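Local coordinates for protein putative thioesterase yhdA (Lactococcus lactis subsp. lactis, PDB 3GEK) that probably hydrolyses acyl-CoA thioesters as a hot-dog-fold enzyme of the PaaI family, perhaps acting on 1,4-dihydroxy-2-naphthoyl-CoA, at residues Gln71-Asn85 against Thr119-Pro132. The protein carries 7 engineered substitutions. Sequence-based numbering, arbitrary orientation.
Sequences QYFAFGQSINANHLN and TLISQITVVNALVP. Engineered in segment 71-85: Phe75 (natural residue Leu), Asn80 (natural residue Ser).
Tyr72 lies alongside Leu130, whose CG sits over one face of the phenol ring, offset toward its rim, 3.8 Å from the centroid in a CH-pi contact. The ring owes this position to its first torsion (chi1 48°), which sets CG between the backbone N and carbonyl carbon; His107 meets it with ring planes at about 80°. At the far end, His83 ND1 and Ser122 OG share a nearly straight hydrogen bond of 2.9 Å, the hydroxyl lying in the imidazole plane at the ring edge. Between them, Ile79 CD1 meets Ile124 CG2 at 3.7 Å, and Ala81 CB rests on Ile124 CG1 at 3.6 Å. The backbones run antiparallel, interrupted by a classic beta bulge where Val127 O accepts from both Gln77 N (2.9 Å) and Ser78 N (3.1 Å). Helix 49-68, the central helix of the hot-dog fold, packs on Tyr72, Ala74, Ala81 and His83, and its Ser64 OG hydrogen-bonds Asn128 ND2. An alanine in place of Tyr72 would probably strip Leu130 of its aromatic partner and open a gap beside Ile67 of the helix. From Ser78 to Asn82 the strand also pairs antiparallel with a strand of the second subunit. The helix-facing side is thus mainly apolar, while on the same face the strand-to-strand bond to Ser122 OG probably fixes the turn of the His83 ring, whose NE2 makes a weak hydrogen bond with Glu57 of the second subunit.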
ATOM      1  N   GLN A  71      -6.753   6.336  27.154  1.00 62.55           N
ATOM      2  CA  GLN A  71      -7.005   7.558  26.386  1.00 62.85           C
ATOM      3  C   GLN A  71      -7.802   7.248  25.123  1.00 62.82           C
ATOM      4  O   GLN A  71      -8.779   7.934  24.807  1.00 62.85           O
ATOM      5  CB  GLN A  71      -5.692   8.262  26.020  1.00 62.81           C
ATOM      6  CG  GLN A  71      -4.982   8.935  27.199  1.00 63.35           C
ATOM      7  CD  GLN A  71      -3.680   9.624  26.802  1.00 63.33           C
ATOM      8  OE1 GLN A  71      -2.891   9.098  26.009  1.00 63.73           O
ATOM      9  NE2 GLN A  71      -3.445  10.804  27.366  1.00 63.61           N
ATOM     10  N   TYR A  72      -7.378   6.197  24.421  1.00 62.76           N
ATOM     11  CA  TYR A  72      -8.013   5.768  23.179  1.00 62.64           C
ATOM     12  C   TYR A  72      -7.881   4.262  22.951  1.00 62.48           C
ATOM     13  O   TYR A  72      -7.082   3.590  23.608  1.00 62.40           O
ATOM     14  CB  TYR A  72      -7.441   6.541  21.982  1.00 62.73           C
ATOM     15  CG  TYR A  72      -5.928   6.610  21.934  1.00 63.01           C
ATOM     16  CD1 TYR A  72      -5.172   5.531  21.474  1.00 62.85           C
ATOM     17  CD2 TYR A  72      -5.252   7.763  22.340  1.00 63.18           C
ATOM     18  CE1 TYR A  72      -3.783   5.594  21.426  1.00 63.08           C
ATOM     19  CE2 TYR A  72      -3.863   7.836  22.296  1.00 63.27           C
ATOM     20  CZ  TYR A  72      -3.136   6.749  21.834  1.00 63.11           C
ATOM     21  OH  TYR A  72      -1.762   6.815  21.793  1.00 62.97           O
ATOM     22  N   PHE A  73      -8.688   3.744  22.026  1.00 62.33           N
ATOM     23  CA  PHE A  73      -8.528   2.383  21.517  1.00 62.13           C
ATOM     24  C   PHE A  73      -8.220   2.409  20.022  1.00 61.74           C
ATOM     25  O   PHE A  73      -8.753   3.237  19.278  1.00 61.80           O
ATOM     26  CB  PHE A  73      -9.762   1.525  21.808  1.00 62.35           C
ATOM     27  CG  PHE A  73      -9.758   0.903  23.181  1.00 63.00           C
ATOM     28  CD1 PHE A  73      -9.308  -0.404  23.364  1.00 63.48           C
ATOM     29  CD2 PHE A  73     -10.199   1.622  24.292  1.00 63.37           C
ATOM     30  CE1 PHE A  73      -9.300  -0.987  24.637  1.00 63.46           C
ATOM     31  CE2 PHE A  73     -10.196   1.050  25.566  1.00 63.53           C
ATOM     32  CZ  PHE A  73      -9.745  -0.259  25.737  1.00 63.41           C
ATOM     33  N   ALA A  74      -7.357   1.494  19.594  1.00 61.17           N
ATOM     34  CA  ALA A  74      -6.852   1.479  18.230  1.00 60.51           C
ATOM     35  C   ALA A  74      -7.552   0.442  17.361  1.00 60.11           C
ATOM     36  O   ALA A  74      -7.775  -0.694  17.782  1.00 59.94           O
ATOM     37  CB  ALA A  74      -5.358   1.240  18.236  1.00 60.58           C
ATOM     38  N   PHE A  75      -7.883   0.848  16.140  1.00 59.58           N
ATOM     39  CA  PHE A  75      -8.588   0.004  15.185  1.00 59.21           C
ATOM     40  C   PHE A  75      -7.841   0.034  13.856  1.00 58.38           C
ATOM     41  O   PHE A  75      -7.522   1.106  13.345  1.00 58.10           O
ATOM     42  CB  PHE A  75     -10.024   0.518  15.015  1.00 59.78           C
ATOM     43  CG  PHE A  75     -10.896  -0.342  14.131  1.00 61.03           C
ATOM     44  CD1 PHE A  75     -11.629  -1.402  14.669  1.00 62.11           C
ATOM     45  CD2 PHE A  75     -11.014  -0.068  12.763  1.00 62.50           C
ATOM     46  CE1 PHE A  75     -12.452  -2.192  13.856  1.00 62.52           C
ATOM     47  CE2 PHE A  75     -11.834  -0.853  11.937  1.00 62.63           C
ATOM     48  CZ  PHE A  75     -12.553  -1.915  12.487  1.00 62.27           C
ATOM     49  N   GLY A  76      -7.567  -1.143  13.301  1.00 57.58           N
ATOM     50  CA  GLY A  76      -6.900  -1.252  12.005  1.00 56.82           C
ATOM     51  C   GLY A  76      -7.667  -0.543  10.905  1.00 56.38           C
ATOM     52  O   GLY A  76      -8.819  -0.871  10.631  1.00 56.30           O
ATOM     53  N   GLN A  77      -7.025   0.444  10.290  1.00 55.89           N
ATOM     54  CA  GLN A  77      -7.617   1.218   9.204  1.00 55.69           C
ATOM     55  C   GLN A  77      -6.997   0.824   7.861  1.00 55.30           C
ATOM     56  O   GLN A  77      -7.691   0.714   6.847  1.00 55.16           O
ATOM     57  CB  GLN A  77      -7.418   2.715   9.471  1.00 55.64           C
ATOM     58  CG  GLN A  77      -7.827   3.648   8.341  1.00 55.75           C
ATOM     59  CD  GLN A  77      -7.732   5.115   8.730  1.00 56.35           C
ATOM     60  OE1 GLN A  77      -8.387   5.565   9.672  1.00 57.21           O
ATOM     61  NE2 GLN A  77      -6.921   5.872   7.997  1.00 57.41           N
ATOM     62  N   SER A  78      -5.687   0.607   7.872  1.00 54.92           N
ATOM     63  CA  SER A  78      -4.914   0.367   6.660  1.00 54.82           C
ATOM     64  C   SER A  78      -3.765  -0.577   6.919  1.00 54.46           C
ATOM     65  O   SER A  78      -3.167  -0.560   7.997  1.00 54.07           O
ATOM     66  CB  SER A  78      -4.326   1.676   6.130  1.00 54.66           C
ATOM     67  OG  SER A  78      -4.912   2.008   4.900  1.00 56.31           O
ATOM     68  N   ILE A  79      -3.442  -1.376   5.909  1.00 54.10           N
ATOM     69  CA  ILE A  79      -2.321  -2.291   5.992  1.00 54.31           C
ATOM     70  C   ILE A  79      -1.739  -2.526   4.597  1.00 54.00           C
ATOM     71  O   ILE A  79      -2.471  -2.824   3.646  1.00 54.04           O
ATOM     72  CB  ILE A  79      -2.715  -3.617   6.744  1.00 54.52           C
ATOM     73  CG1 ILE A  79      -1.478  -4.436   7.155  1.00 55.16           C
ATOM     74  CG2 ILE A  79      -3.746  -4.433   5.959  1.00 54.77           C
ATOM     75  CD1 ILE A  79      -0.962  -5.388   6.091  1.00 58.99           C
ATOM     76  N   ASN A  80      -0.427  -2.352   4.480  1.00 53.29           N
ATOM     77  CA  ASN A  80       0.296  -2.697   3.259  1.00 52.99           C
ATOM     78  C   ASN A  80       1.452  -3.627   3.592  1.00 52.64           C
ATOM     79  O   ASN A  80       2.227  -3.350   4.509  1.00 52.31           O
ATOM     80  CB  ASN A  80       0.850  -1.447   2.568  1.00 52.93           C
ATOM     81  CG  ASN A  80       1.438  -1.756   1.199  1.00 53.16           C
ATOM     82  OD1 ASN A  80       0.711  -1.858   0.218  1.00 55.25           O
ATOM     83  ND2 ASN A  80       2.754  -1.898   1.129  1.00 50.85           N
ATOM     84  N   ALA A  81       1.572  -4.715   2.837  1.00 52.14           N
ATOM     85  CA  ALA A  81       2.640  -5.676   3.060  1.00 51.82           C
ATOM     86  C   ALA A  81       3.343  -6.069   1.776  1.00 51.61           C
ATOM     87  O   ALA A  81       2.718  -6.201   0.725  1.00 51.43           O
ATOM     88  CB  ALA A  81       2.112  -6.912   3.764  1.00 51.76           C
ATOM     89  N   ASN A  82       4.652  -6.245   1.883  1.00 51.11           N
ATOM     90  CA  ASN A  82       5.458  -6.818   0.826  1.00 50.86           C
ATOM     91  C   ASN A  82       6.141  -8.048   1.405  1.00 50.61           C
ATOM     92  O   ASN A  82       6.862  -7.941   2.397  1.00 50.55           O
ATOM     93  CB  ASN A  82       6.491  -5.806   0.330  1.00 50.85           C
ATOM     94  CG  ASN A  82       5.863  -4.671  -0.454  1.00 51.27           C
ATOM     95  OD1 ASN A  82       5.476  -4.842  -1.611  1.00 51.32           O
ATOM     96  ND2 ASN A  82       5.753  -3.502   0.176  1.00 50.01           N
ATOM     97  N   HIS A  83       5.876  -9.210   0.812  1.00 50.24           N
ATOM     98  CA  HIS A  83       6.502 -10.463   1.223  1.00 49.99           C
ATOM     99  C   HIS A  83       7.782 -10.640   0.429  1.00 49.91           C
ATOM    100  O   HIS A  83       7.739 -10.869  -0.782  1.00 49.94           O
ATOM    101  CB  HIS A  83       5.562 -11.653   0.995  1.00 49.94           C
ATOM    102  CG  HIS A  83       4.257 -11.546   1.724  1.00 49.54           C
ATOM    103  ND1 HIS A  83       4.176 -11.404   3.093  1.00 48.72           N
ATOM    104  CD2 HIS A  83       2.981 -11.579   1.274  1.00 49.60           C
ATOM    105  CE1 HIS A  83       2.908 -11.337   3.452  1.00 48.76           C
ATOM    106  NE2 HIS A  83       2.162 -11.442   2.367  1.00 48.90           N
ATOM    107  N   LEU A  84       8.914 -10.516   1.118  1.00 49.80           N
ATOM    108  CA  LEU A  84      10.232 -10.487   0.474  1.00 49.66           C
ATOM    109  C   LEU A  84      10.876 -11.859   0.306  1.00 49.39           C
ATOM    110  O   LEU A  84      11.389 -12.183  -0.765  1.00 49.38           O
ATOM    111  CB  LEU A  84      11.194  -9.572   1.249  1.00 49.70           C
ATOM    112  CG  LEU A  84      10.983  -8.050   1.302  1.00 49.87           C
ATOM    113  CD1 LEU A  84      10.063  -7.525   0.197  1.00 49.55           C
ATOM    114  CD2 LEU A  84      10.465  -7.647   2.653  1.00 50.97           C
ATOM    115  N   ASN A  85      10.859 -12.649   1.375  1.00 49.08           N
ATOM    116  CA  ASN A  85      11.541 -13.939   1.414  1.00 48.99           C
ATOM    117  C   ASN A  85      10.642 -15.024   1.992  1.00 48.67           C
ATOM    118  O   ASN A  85       9.877 -14.760   2.923  1.00 49.11           O
ATOM    119  CB  ASN A  85      12.824 -13.834   2.243  1.00 49.01           C
ATOM    120  CG  ASN A  85      13.877 -12.954   1.590  1.00 49.38           C
ATOM    121  OD1 ASN A  85      14.181 -11.862   2.079  1.00 49.39           O
ATOM    122  ND2 ASN A  85      14.437 -13.424   0.476  1.00 48.48           N
ATOM    123  N   THR A 119      16.832 -12.509   8.924  1.00 48.29           N
ATOM    124  CA  THR A 119      16.495 -12.305   7.514  1.00 47.95           C
ATOM    125  C   THR A 119      15.083 -11.708   7.393  1.00 47.76           C
ATOM    126  O   THR A 119      14.132 -12.221   7.987  1.00 47.30           O
ATOM    127  CB  THR A 119      16.584 -13.625   6.715  1.00 48.07           C
ATOM    128  OG1 THR A 119      17.867 -14.233   6.927  1.00 47.84           O
ATOM    129  CG2 THR A 119      16.385 -13.378   5.222  1.00 48.09           C
ATOM    130  N   LEU A 120      14.960 -10.620   6.632  1.00 47.57           N
ATOM    131  CA  LEU A 120      13.674  -9.953   6.437  1.00 47.68           C
ATOM    132  C   LEU A 120      12.736 -10.821   5.599  1.00 47.42           C
ATOM    133  O   LEU A 120      13.043 -11.168   4.460  1.00 47.40           O
ATOM    134  CB  LEU A 120      13.861  -8.569   5.796  1.00 47.77           C
ATOM    135  CG  LEU A 120      12.665  -7.599   5.757  1.00 48.01           C
ATOM    136  CD1 LEU A 120      12.168  -7.256   7.156  1.00 47.60           C
ATOM    137  CD2 LEU A 120      13.036  -6.320   5.009  1.00 47.99           C
ATOM    138  N   ILE A 121      11.598 -11.175   6.190  1.00 47.23           N
ATOM    139  CA  ILE A 121      10.620 -12.042   5.554  1.00 47.11           C
ATOM    140  C   ILE A 121       9.531 -11.186   4.916  1.00 47.36           C
ATOM    141  O   ILE A 121       9.210 -11.362   3.743  1.00 47.48           O
ATOM    142  CB  ILE A 121      10.031 -13.067   6.570  1.00 46.91           C
ATOM    143  CG1 ILE A 121      11.129 -13.992   7.125  1.00 46.89           C
ATOM    144  CG2 ILE A 121       8.888 -13.874   5.965  1.00 47.38           C
ATOM    145  CD1 ILE A 121      11.920 -14.782   6.079  1.00 46.31           C
ATOM    146  N   SER A 122       8.982 -10.253   5.692  1.00 47.59           N
ATOM    147  CA  SER A 122       7.943  -9.343   5.222  1.00 47.85           C
ATOM    148  C   SER A 122       8.103  -7.957   5.835  1.00 47.95           C
ATOM    149  O   SER A 122       8.407  -7.821   7.016  1.00 47.76           O
ATOM    150  CB  SER A 122       6.552  -9.896   5.550  1.00 47.84           C
ATOM    151  OG  SER A 122       6.372 -11.189   4.991  1.00 49.10           O
ATOM    152  N   GLN A 123       7.917  -6.934   5.011  1.00 48.59           N
ATOM    153  CA  GLN A 123       7.886  -5.547   5.462  1.00 49.01           C
ATOM    154  C   GLN A 123       6.429  -5.092   5.404  1.00 48.96           C
ATOM    155  O   GLN A 123       5.753  -5.271   4.388  1.00 48.54           O
ATOM    156  CB  GLN A 123       8.758  -4.682   4.554  1.00 49.34           C
ATOM    157  CG  GLN A 123       8.619  -3.176   4.777  1.00 51.72           C
ATOM    158  CD  GLN A 123       9.679  -2.601   5.701  1.00 54.72           C
ATOM    159  OE1 GLN A 123      10.553  -3.318   6.200  1.00 56.91           O
ATOM    160  NE2 GLN A 123       9.618  -1.294   5.918  1.00 55.77           N
ATOM    161  N   ILE A 124       5.944  -4.520   6.502  1.00 49.01           N
ATOM    162  CA  ILE A 124       4.526  -4.213   6.646  1.00 48.96           C
ATOM    163  C   ILE A 124       4.340  -2.852   7.306  1.00 49.21           C
ATOM    164  O   ILE A 124       5.020  -2.529   8.291  1.00 48.82           O
ATOM    165  CB  ILE A 124       3.792  -5.307   7.471  1.00 49.04           C
ATOM    166  CG1 ILE A 124       3.985  -6.688   6.825  1.00 49.13           C
ATOM    167  CG2 ILE A 124       2.306  -4.956   7.659  1.00 49.18           C
ATOM    168  CD1 ILE A 124       3.203  -7.818   7.462  1.00 49.23           C
ATOM    169  N   THR A 125       3.439  -2.054   6.739  1.00 48.91           N
ATOM    170  CA  THR A 125       3.030  -0.792   7.346  1.00 49.21           C
ATOM    171  C   THR A 125       1.568  -0.892   7.765  1.00 48.51           C
ATOM    172  O   THR A 125       0.720  -1.335   6.985  1.00 48.23           O
ATOM    173  CB  THR A 125       3.230   0.404   6.382  1.00 49.35           C
ATOM    174  OG1 THR A 125       4.617   0.509   6.043  1.00 51.54           O
ATOM    175  CG2 THR A 125       2.801   1.712   7.045  1.00 50.03           C
ATOM    176  N   VAL A 126       1.291  -0.504   9.006  1.00 47.74           N
ATOM    177  CA  VAL A 126      -0.069  -0.512   9.534  1.00 47.52           C
ATOM    178  C   VAL A 126      -0.471   0.887   9.979  1.00 47.83           C
ATOM    179  O   VAL A 126       0.253   1.537  10.747  1.00 48.01           O
ATOM    180  CB  VAL A 126      -0.219  -1.486  10.747  1.00 47.19           C
ATOM    181  CG1 VAL A 126      -1.632  -1.437  11.299  1.00 46.15           C
ATOM    182  CG2 VAL A 126       0.150  -2.912  10.356  1.00 46.33           C
ATOM    183  N   VAL A 127      -1.620   1.345   9.494  1.00 47.75           N
ATOM    184  CA  VAL A 127      -2.229   2.568   9.993  1.00 48.31           C
ATOM    185  C   VAL A 127      -3.396   2.190  10.907  1.00 48.63           C
ATOM    186  O   VAL A 127      -4.308   1.477  10.487  1.00 48.55           O
ATOM    187  CB  VAL A 127      -2.736   3.490   8.847  1.00 48.29           C
ATOM    188  CG1 VAL A 127      -3.307   4.779   9.405  1.00 47.68           C
ATOM    189  CG2 VAL A 127      -1.626   3.774   7.842  1.00 48.11           C
ATOM    190  N   ASN A 128      -3.343   2.650  12.156  1.00 48.78           N
ATOM    191  CA  ASN A 128      -4.426   2.456  13.108  1.00 49.13           C
ATOM    192  C   ASN A 128      -5.260   3.732  13.254  1.00 49.93           C
ATOM    193  O   ASN A 128      -4.721   4.841  13.259  1.00 49.84           O
ATOM    194  CB  ASN A 128      -3.874   2.056  14.484  1.00 48.91           C
ATOM    195  CG  ASN A 128      -3.335   0.625  14.529  1.00 48.62           C
ATOM    196  OD1 ASN A 128      -3.763  -0.252  13.771  1.00 48.28           O
ATOM    197  ND2 ASN A 128      -2.400   0.383  15.441  1.00 46.89           N
ATOM    198  N   ALA A 129      -6.574   3.573  13.373  1.00 50.66           N
ATOM    199  CA  ALA A 129      -7.444   4.680  13.757  1.00 51.50           C
ATOM    200  C   ALA A 129      -7.533   4.721  15.272  1.00 51.84           C
ATOM    201  O   ALA A 129      -7.635   3.678  15.924  1.00 51.81           O
ATOM    202  CB  ALA A 129      -8.832   4.530  13.138  1.00 51.56           C
ATOM    203  N   LEU A 130      -7.473   5.927  15.828  1.00 52.50           N
ATOM    204  CA  LEU A 130      -7.505   6.126  17.273  1.00 53.31           C
ATOM    205  C   LEU A 130      -8.887   6.593  17.723  1.00 53.74           C
ATOM    206  O   LEU A 130      -9.330   7.683  17.352  1.00 53.86           O
ATOM    207  CB  LEU A 130      -6.433   7.142  17.688  1.00 53.46           C
ATOM    208  CG  LEU A 130      -5.017   6.703  18.089  1.00 53.25           C
ATOM    209  CD1 LEU A 130      -4.520   5.441  17.391  1.00 53.10           C
ATOM    210  CD2 LEU A 130      -4.037   7.856  17.897  1.00 53.26           C
ATOM    211  N   VAL A 131      -9.561   5.760  18.514  1.00 54.26           N
ATOM    212  CA  VAL A 131     -10.933   6.041  18.964  1.00 54.72           C
ATOM    213  C   VAL A 131     -10.972   6.491  20.429  1.00 54.97           C
ATOM    214  O   VAL A 131     -10.441   5.794  21.293  1.00 55.06           O
ATOM    215  CB  VAL A 131     -11.860   4.806  18.771  1.00 54.67           C
ATOM    216  CG1 VAL A 131     -13.256   5.070  19.329  1.00 55.21           C
ATOM    217  CG2 VAL A 131     -11.946   4.421  17.300  1.00 54.95           C
ATOM    218  N   PRO A 132     -11.595   7.661  20.708  1.00 55.27           N
ATOM    219  CA  PRO A 132     -11.837   8.196  22.052  1.00 55.39           C
ATOM    220  C   PRO A 132     -12.081   7.125  23.120  1.00 55.59           C
ATOM    221  O   PRO A 132     -12.857   6.190  22.896  1.00 55.75           O
ATOM    222  CB  PRO A 132     -13.106   9.035  21.866  1.00 55.41           C
ATOM    223  CG  PRO A 132     -13.135   9.399  20.404  1.00 55.55           C
ATOM    224  CD  PRO A 132     -12.086   8.595  19.677  1.00 55.30           C
TER